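Local coordinates for protein plexin-A4 (Homo sapiens, PDB 4E74) that probably binds Rho-family GTPases through this ubiquitin-like cytoplasmic domain, as part of a plexin receptor that relays semaphorin signals into the cell, at residues A[38-43]-A[79-84]; A[65-70]-A[109-114]. One frame throughout, in Å; residues are numbered along the deposited sequence. Where two conformers were deposited one is given.

Contact 1 of 2, residues A[38-43]-A[79-84]; sequences TITQVK and LQDEDI
Four acceptors gather round the ammonium of Lys43. Two hold it firmly, Met65 O and a water at 3.0 Å from NZ, and two weakly, Ala62 O and a second water. Lysine suits this place: its buried chain slants back from the helix toward the loop, bent at CG-CD (chi3 -62°), and its N-H groups are met by carbonyl and water oxygens. The first water passes the hold on to Leu79 O, 2.7 Å from it; the second also meets Thr40 OG1 and Asp81 N, so both waters mortar helix to loop.

Direct bonding centres on the Asp81 carboxylate. OD1 takes the Thr40 N-H with its syn lone pair (N to OD1 2.9 Å), while OD2 receives the Thr40 hydroxyl, OG1 to OD2 2.6 Å, from above the carboxylate plane. Threonine can offer both groups to one carboxylate because OG1 sits beside its own backbone N (chi1 -63°). The two side chains cross at about a right angle. A carboxylate against the first turn of a helix would probably be stabilised as the anion by the helix dipole. Ile39 packs CG2 3.6 Å from Leu79 O and CG1 3.6 Å from Gln80 O, a carbonyl also held by Asn96 ND2 and Tyr101 OH; its CD1 makes the apolar contact, 4.4 Å from Leu79 CB.

At the helix start, Thr38 N-H points at a lone pair of Gln41 OE1, and Gln41 N-H points at Thr38 OG1. This reciprocal pair is a capping box, here opening the helix of a ubiquitin-like domain.

Contact 2 of 2, residues A[65-70]-A[109-114]; sequences MDLEWR and VALVSK
The CD1 methyl of Leu67 is the bump that fits the hollow beside strand 109-113: it lies 3.7 Å from Val109 CB and 4.0 Å from Leu111 CD2. Leu67 reaches there with CG anti to the backbone N (chi1 -174°), its end leaning toward the partner strand. Branched Val109 and longer Leu111 thus flank one leucine tip. Farther along, Met65 folds back through two bends, chi2 -57° and chi3 -69°, so that CE touches Leu111 CB at 3.8 Å and SD comes near Ser113 OG; the unbranched, flexible thioether can curl over the backbone here.

The two strands are antiparallel neighbours in the mixed sheet of the ubiquitin-like beta-grasp fold, and this leucine-bearing face looks to helix 39-50, where Leu67 meets Ile46, and Leu111 meets Ile46 and Leu47. Between the faces, Asp66 with Val112 and Glu68 with Ala110 form hydrogen-bonded pairs, two bonds each, such as Glu68 N to Ala110 O at 2.8 Å.

On the other face, Ala110 is small enough for the Arg70 guanidinium to lie flat over its CB, offset toward the group's rim, NH2 being 3.6 Å from it. Arg70 NE and NH2 both grip Glu68 OE1, a side-on salt bridge in the guanidinium plane that fixes the group's rotation. Val112 CG2 lodges against Glu68 CB at 3.9 Å. The extended Lys114 chain crosses Asp66, with Lys114 CG 3.6 Å from Asp66 OD2. Its NZ goes on to bond Ala63 O.

Overall arrangement
The centres of contacts 1 and 2 lie about 11 Å apart, and the two meet directly. Strand 76-79, which leads into the loop of contact 1, runs along the side of strand 65-70 away from strand 108-113, and Leu79 N probably bonds Leu67 O at 2.9 Å. The helix of contact 1 lies over the apolar face of contact 2, with Lys43 CG 3.9 Å from Leu111 CD2. Contact 1 therefore ties the helix start to the chain leaving the edge strand, while contact 2 joins two inner strands of the sheet. Their segments alternate along the chain, and no other protein chain of the assembly touches either contact.

Contact 1 of 2, residues A[38-43]-A[79-84]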
loop_
_atom_site.group_PDB
_atom_site.type_symbol
_atom_site.label_atom_id
_atom_site.label_comp_id
_atom_site.label_asym_id
_atom_site.label_seq_id
_atom_site.Cartn_x
_atom_site.Cartn_y
_atom_site.Cartn_z
ATOM N N THR A 38 10.658 14.303 -0.413
ATOM C CA THR A 38 11.779 13.558 -1.027
ATOM C C THR A 38 11.275 12.964 -2.325
ATOM O O THR A 38 10.069 12.784 -2.560
ATOM C CB THR A 38 12.300 12.426 -0.126
ATOM O OG1 THR A 38 11.319 11.381 0.019
ATOM C CG2 THR A 38 12.811 12.960 1.222
ATOM N N ILE A 39 12.183 12.553 -3.207
ATOM C CA ILE A 39 11.675 11.915 -4.451
ATOM C C ILE A 39 10.877 10.627 -4.187
ATOM O O ILE A 39 9.933 10.325 -4.908
ATOM C CB ILE A 39 12.832 11.647 -5.477
ATOM C CG1 ILE A 39 13.532 12.958 -5.837
ATOM C CG2 ILE A 39 12.272 10.941 -6.731
ATOM C CD1 ILE A 39 12.643 14.077 -6.322
ATOM N N THR A 40 11.260 9.865 -3.165
ATOM C CA THR A 40 10.491 8.649 -2.748
ATOM C C THR A 40 9.064 9.067 -2.342
ATOM O O THR A 40 8.125 8.451 -2.797
ATOM C CB THR A 40 11.185 7.887 -1.643
ATOM O OG1 THR A 40 12.458 7.412 -2.173
ATOM C CG2 THR A 40 10.376 6.728 -1.172
ATOM N N GLN A 41 8.949 10.139 -1.600
ATOM C CA GLN A 41 7.620 10.654 -1.189
ATOM C C GLN A 41 6.802 11.159 -2.389
ATOM O O GLN A 41 5.585 10.930 -2.446
ATOM C CB GLN A 41 7.789 11.727 -0.123
ATOM C CG GLN A 41 8.248 11.185 1.209
ATOM C CD GLN A 41 8.621 12.277 2.219
ATOM O OE1 GLN A 41 9.110 13.365 1.875
ATOM N NE2 GLN A 41 8.325 11.995 3.500
ATOM N N VAL A 42 7.455 11.785 -3.365
ATOM C CA VAL A 42 6.781 12.175 -4.599
ATOM C C VAL A 42 6.211 10.937 -5.321
ATOM O O VAL A 42 5.071 10.939 -5.824
ATOM C CB VAL A 42 7.713 12.957 -5.546
ATOM C CG1 VAL A 42 7.058 13.242 -6.892
ATOM C CG2 VAL A 42 8.196 14.246 -4.863
ATOM N N LYS A 43 7.081 9.940 -5.524
ATOM C CA LYS A 43 6.672 8.709 -6.180
ATOM C C LYS A 43 5.468 8.059 -5.488
ATOM O O LYS A 43 4.542 7.626 -6.190
ATOM C CB LYS A 43 7.832 7.730 -6.329
ATOM C CG LYS A 43 8.897 8.193 -7.324
ATOM C CD LYS A 43 10.007 7.149 -7.493
ATOM C CE LYS A 43 10.777 6.845 -6.232
ATOM N NZ LYS A 43 12.005 5.995 -6.474
ATOM N N LEU A 79 15.229 11.298 -11.622
ATOM C CA LEU A 79 15.379 11.951 -10.343
ATOM C C LEU A 79 15.242 10.919 -9.249
ATOM O O LEU A 79 14.450 9.961 -9.384
ATOM C CB LEU A 79 14.286 13.047 -10.218
ATOM C CG LEU A 79 14.089 14.028 -11.370
ATOM C CD1 LEU A 79 13.037 15.080 -10.993
ATOM C CD2 LEU A 79 15.440 14.687 -11.740
ATOM N N GLN A 80 16.036 11.056 -8.191
ATOM C CA GLN A 80 16.028 10.140 -7.088
ATOM C C GLN A 80 16.514 10.790 -5.807
ATOM O O GLN A 80 16.997 11.920 -5.828
ATOM C CB GLN A 80 16.867 8.874 -7.411
ATOM C CG GLN A 80 18.323 9.175 -7.693
ATOM C CD GLN A 80 19.120 7.910 -8.045
ATOM O OE1 GLN A 80 19.064 6.883 -7.325
ATOM N NE2 GLN A 80 19.933 8.015 -9.068
ATOM N N ASP A 81 16.356 10.100 -4.701
ATOM C CA ASP A 81 16.701 10.644 -3.365
ATOM C C ASP A 81 18.213 10.998 -3.253
ATOM O O ASP A 81 18.571 11.992 -2.634
ATOM C CB ASP A 81 16.393 9.658 -2.256
ATOM C CG ASP A 81 14.892 9.511 -1.933
ATOM O OD1 ASP A 81 14.059 10.309 -2.410
ATOM O OD2 ASP A 81 14.593 8.568 -1.167
ATOM N N GLU A 82 19.075 10.176 -3.854
ATOM C CA GLU A 82 20.529 10.407 -3.813
ATOM C C GLU A 82 21.184 10.120 -5.147
ATOM O O GLU A 82 21.016 9.030 -5.709
ATOM C CB GLU A 82 21.175 9.561 -2.721
ATOM C CG GLU A 82 22.662 9.896 -2.511
ATOM C CD GLU A 82 23.337 9.011 -1.474
ATOM O OE1 GLU A 82 22.650 8.541 -0.547
ATOM O OE2 GLU A 82 24.578 8.795 -1.607
ATOM N N ASP A 83 21.931 11.110 -5.647
ATOM C CA ASP A 83 22.688 10.954 -6.885
ATOM C C ASP A 83 23.897 11.882 -6.889
ATOM O O ASP A 83 24.264 12.393 -5.819
ATOM C CB ASP A 83 21.771 11.083 -8.112
ATOM C CG ASP A 83 21.242 12.466 -8.337
ATOM O OD1 ASP A 83 21.658 13.404 -7.633
ATOM O OD2 ASP A 83 20.418 12.607 -9.297
ATOM N N ILE A 84 24.545 12.046 -8.050
ATOM C CA ILE A 84 25.750 12.894 -8.150
ATOM C C ILE A 84 25.484 14.394 -7.848
ATOM O O ILE A 84 26.433 15.161 -7.528
ATOM C CB ILE A 84 26.445 12.663 -9.522
ATOM C CG1 ILE A 84 27.928 13.146 -9.519
ATOM C CG2 ILE A 84 25.658 13.367 -10.635
ATOM C CD1 ILE A 84 28.795 12.551 -8.430
HETATM O O HOH W 1 14.117 8.078 -4.852
HETATM O O HOH W 2 13.441 7.627 -8.533
#

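Contact 2 of 2, residues A[65-70]-A[109-114]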
loop_
_atom_site.group_PDB
_atom_site.type_symbol
_atom_site.label_atom_id
_atom_site.label_comp_id
_atom_site.label_asym_id
_atom_site.label_seq_id
_atom_site.Cartn_x
_atom_site.Cartn_y
_atom_site.Cartn_z
ATOM N N MET A 65 10.450 1.691 -8.555
ATOM C CA MET A 65 10.156 2.584 -9.687
ATOM C C MET A 65 11.119 3.778 -9.587
ATOM O O MET A 65 11.592 4.086 -8.499
ATOM C CB MET A 65 8.723 3.149 -9.563
ATOM C CG MET A 65 7.602 2.122 -9.486
ATOM S SD MET A 65 7.581 1.007 -10.890
ATOM C CE MET A 65 7.077 2.127 -12.146
ATOM N N ASP A 66 11.345 4.431 -10.705
ATOM C CA ASP A 66 12.099 5.710 -10.749
ATOM C C ASP A 66 11.228 6.812 -11.355
ATOM O O ASP A 66 10.422 6.591 -12.260
ATOM C CB ASP A 66 13.403 5.549 -11.577
ATOM C CG ASP A 66 14.550 5.057 -10.773
ATOM O OD1 ASP A 66 14.847 5.579 -9.657
ATOM O OD2 ASP A 66 15.241 4.101 -11.292
ATOM N N LEU A 67 11.435 8.058 -10.878
ATOM C CA LEU A 67 10.773 9.211 -11.410
ATOM C C LEU A 67 11.524 9.780 -12.603
ATOM O O LEU A 67 12.699 10.127 -12.477
ATOM C CB LEU A 67 10.668 10.309 -10.331
ATOM C CG LEU A 67 9.859 11.570 -10.673
ATOM C CD1 LEU A 67 8.386 11.285 -11.040
ATOM C CD2 LEU A 67 9.973 12.568 -9.523
ATOM N N GLU A 68 10.846 9.897 -13.728
ATOM C CA GLU A 68 11.468 10.439 -14.953
ATOM C C GLU A 68 10.880 11.798 -15.272
ATOM O O GLU A 68 9.673 11.928 -15.525
ATOM C CB GLU A 68 11.240 9.507 -16.119
ATOM C CG GLU A 68 11.972 9.861 -17.422
ATOM C CD GLU A 68 11.619 8.918 -18.532
ATOM O OE1 GLU A 68 10.417 8.792 -18.879
ATOM O OE2 GLU A 68 12.586 8.356 -19.123
ATOM N N TRP A 69 11.720 12.830 -15.254
ATOM C CA TRP A 69 11.292 14.180 -15.675
ATOM C C TRP A 69 11.413 14.351 -17.166
ATOM O O TRP A 69 12.518 14.269 -17.721
ATOM C CB TRP A 69 12.141 15.216 -14.919
ATOM C CG TRP A 69 11.878 16.668 -15.241
ATOM C CD1 TRP A 69 10.799 17.239 -15.874
ATOM C CD2 TRP A 69 12.788 17.773 -14.912
ATOM N NE1 TRP A 69 10.955 18.643 -15.970
ATOM C CE2 TRP A 69 12.146 18.998 -15.393
ATOM C CE3 TRP A 69 14.032 17.847 -14.288
ATOM C CZ2 TRP A 69 12.767 20.231 -15.250
ATOM C CZ3 TRP A 69 14.620 19.117 -14.122
ATOM C CH2 TRP A 69 13.998 20.253 -14.607
ATOM N N ARG A 70 10.289 14.474 -17.848
ATOM C CA ARG A 70 10.238 14.679 -19.300
ATOM C C ARG A 70 10.197 16.172 -19.616
ATOM O O ARG A 70 9.120 16.800 -19.671
ATOM C CB ARG A 70 9.066 13.931 -19.941
ATOM C CG ARG A 70 9.148 12.432 -19.676
ATOM C CD ARG A 70 8.123 11.613 -20.458
ATOM N NE ARG A 70 8.376 10.220 -20.182
ATOM C CZ ARG A 70 7.724 9.191 -20.720
ATOM N NH1 ARG A 70 6.710 9.393 -21.535
ATOM N NH2 ARG A 70 8.108 7.959 -20.411
ATOM N N VAL A 109 6.001 14.184 -16.020
ATOM C CA VAL A 109 6.784 13.135 -15.383
ATOM C C VAL A 109 6.177 11.779 -15.688
ATOM O O VAL A 109 4.982 11.709 -16.058
ATOM C CB VAL A 109 6.931 13.272 -13.848
ATOM C CG1 VAL A 109 7.556 14.621 -13.459
ATOM C CG2 VAL A 109 5.567 13.083 -13.150
ATOM N N ALA A 110 7.010 10.734 -15.595
ATOM C CA ALA A 110 6.559 9.335 -15.723
ATOM C C ALA A 110 7.214 8.495 -14.664
ATOM O O ALA A 110 8.265 8.846 -14.111
ATOM C CB ALA A 110 6.917 8.772 -17.114
ATOM N N LEU A 111 6.569 7.384 -14.290
ATOM C CA LEU A 111 7.204 6.408 -13.444
ATOM C C LEU A 111 7.696 5.241 -14.329
ATOM O O LEU A 111 6.937 4.704 -15.179
ATOM C CB LEU A 111 6.244 5.870 -12.368
ATOM C CG LEU A 111 5.748 6.891 -11.359
ATOM C CD1 LEU A 111 4.827 6.182 -10.359
ATOM C CD2 LEU A 111 6.939 7.557 -10.638
ATOM N N VAL A 112 8.959 4.895 -14.153
ATOM C CA VAL A 112 9.686 3.891 -14.950
ATOM C C VAL A 112 10.127 2.739 -14.074
ATOM O O VAL A 112 10.724 2.906 -13.025
ATOM C CB VAL A 112 10.914 4.545 -15.652
ATOM C CG1 VAL A 112 11.691 3.513 -16.491
ATOM C CG2 VAL A 112 10.459 5.683 -16.532
ATOM N N SER A 113 9.836 1.506 -14.510
ATOM C CA SER A 113 10.273 0.353 -13.754
ATOM C C SER A 113 11.804 0.169 -13.755
ATOM O O SER A 113 12.468 0.502 -14.723
ATOM C CB SER A 113 9.648 -0.941 -14.332
ATOM O OG SER A 113 8.244 -0.913 -14.167
ATOM N N LYS A 114 12.333 -0.345 -12.662
ATOM C CA LYS A 114 13.778 -0.646 -12.543
ATOM C C LYS A 114 14.092 -2.045 -13.075
ATOM O O LYS A 114 13.356 -3.017 -12.788
ATOM C CB LYS A 114 14.227 -0.585 -11.107
ATOM C CG LYS A 114 14.135 0.784 -10.431
ATOM C CD LYS A 114 14.625 0.741 -8.998
ATOM C CE LYS A 114 14.460 2.080 -8.301
ATOM N NZ LYS A 114 15.083 2.084 -6.951
#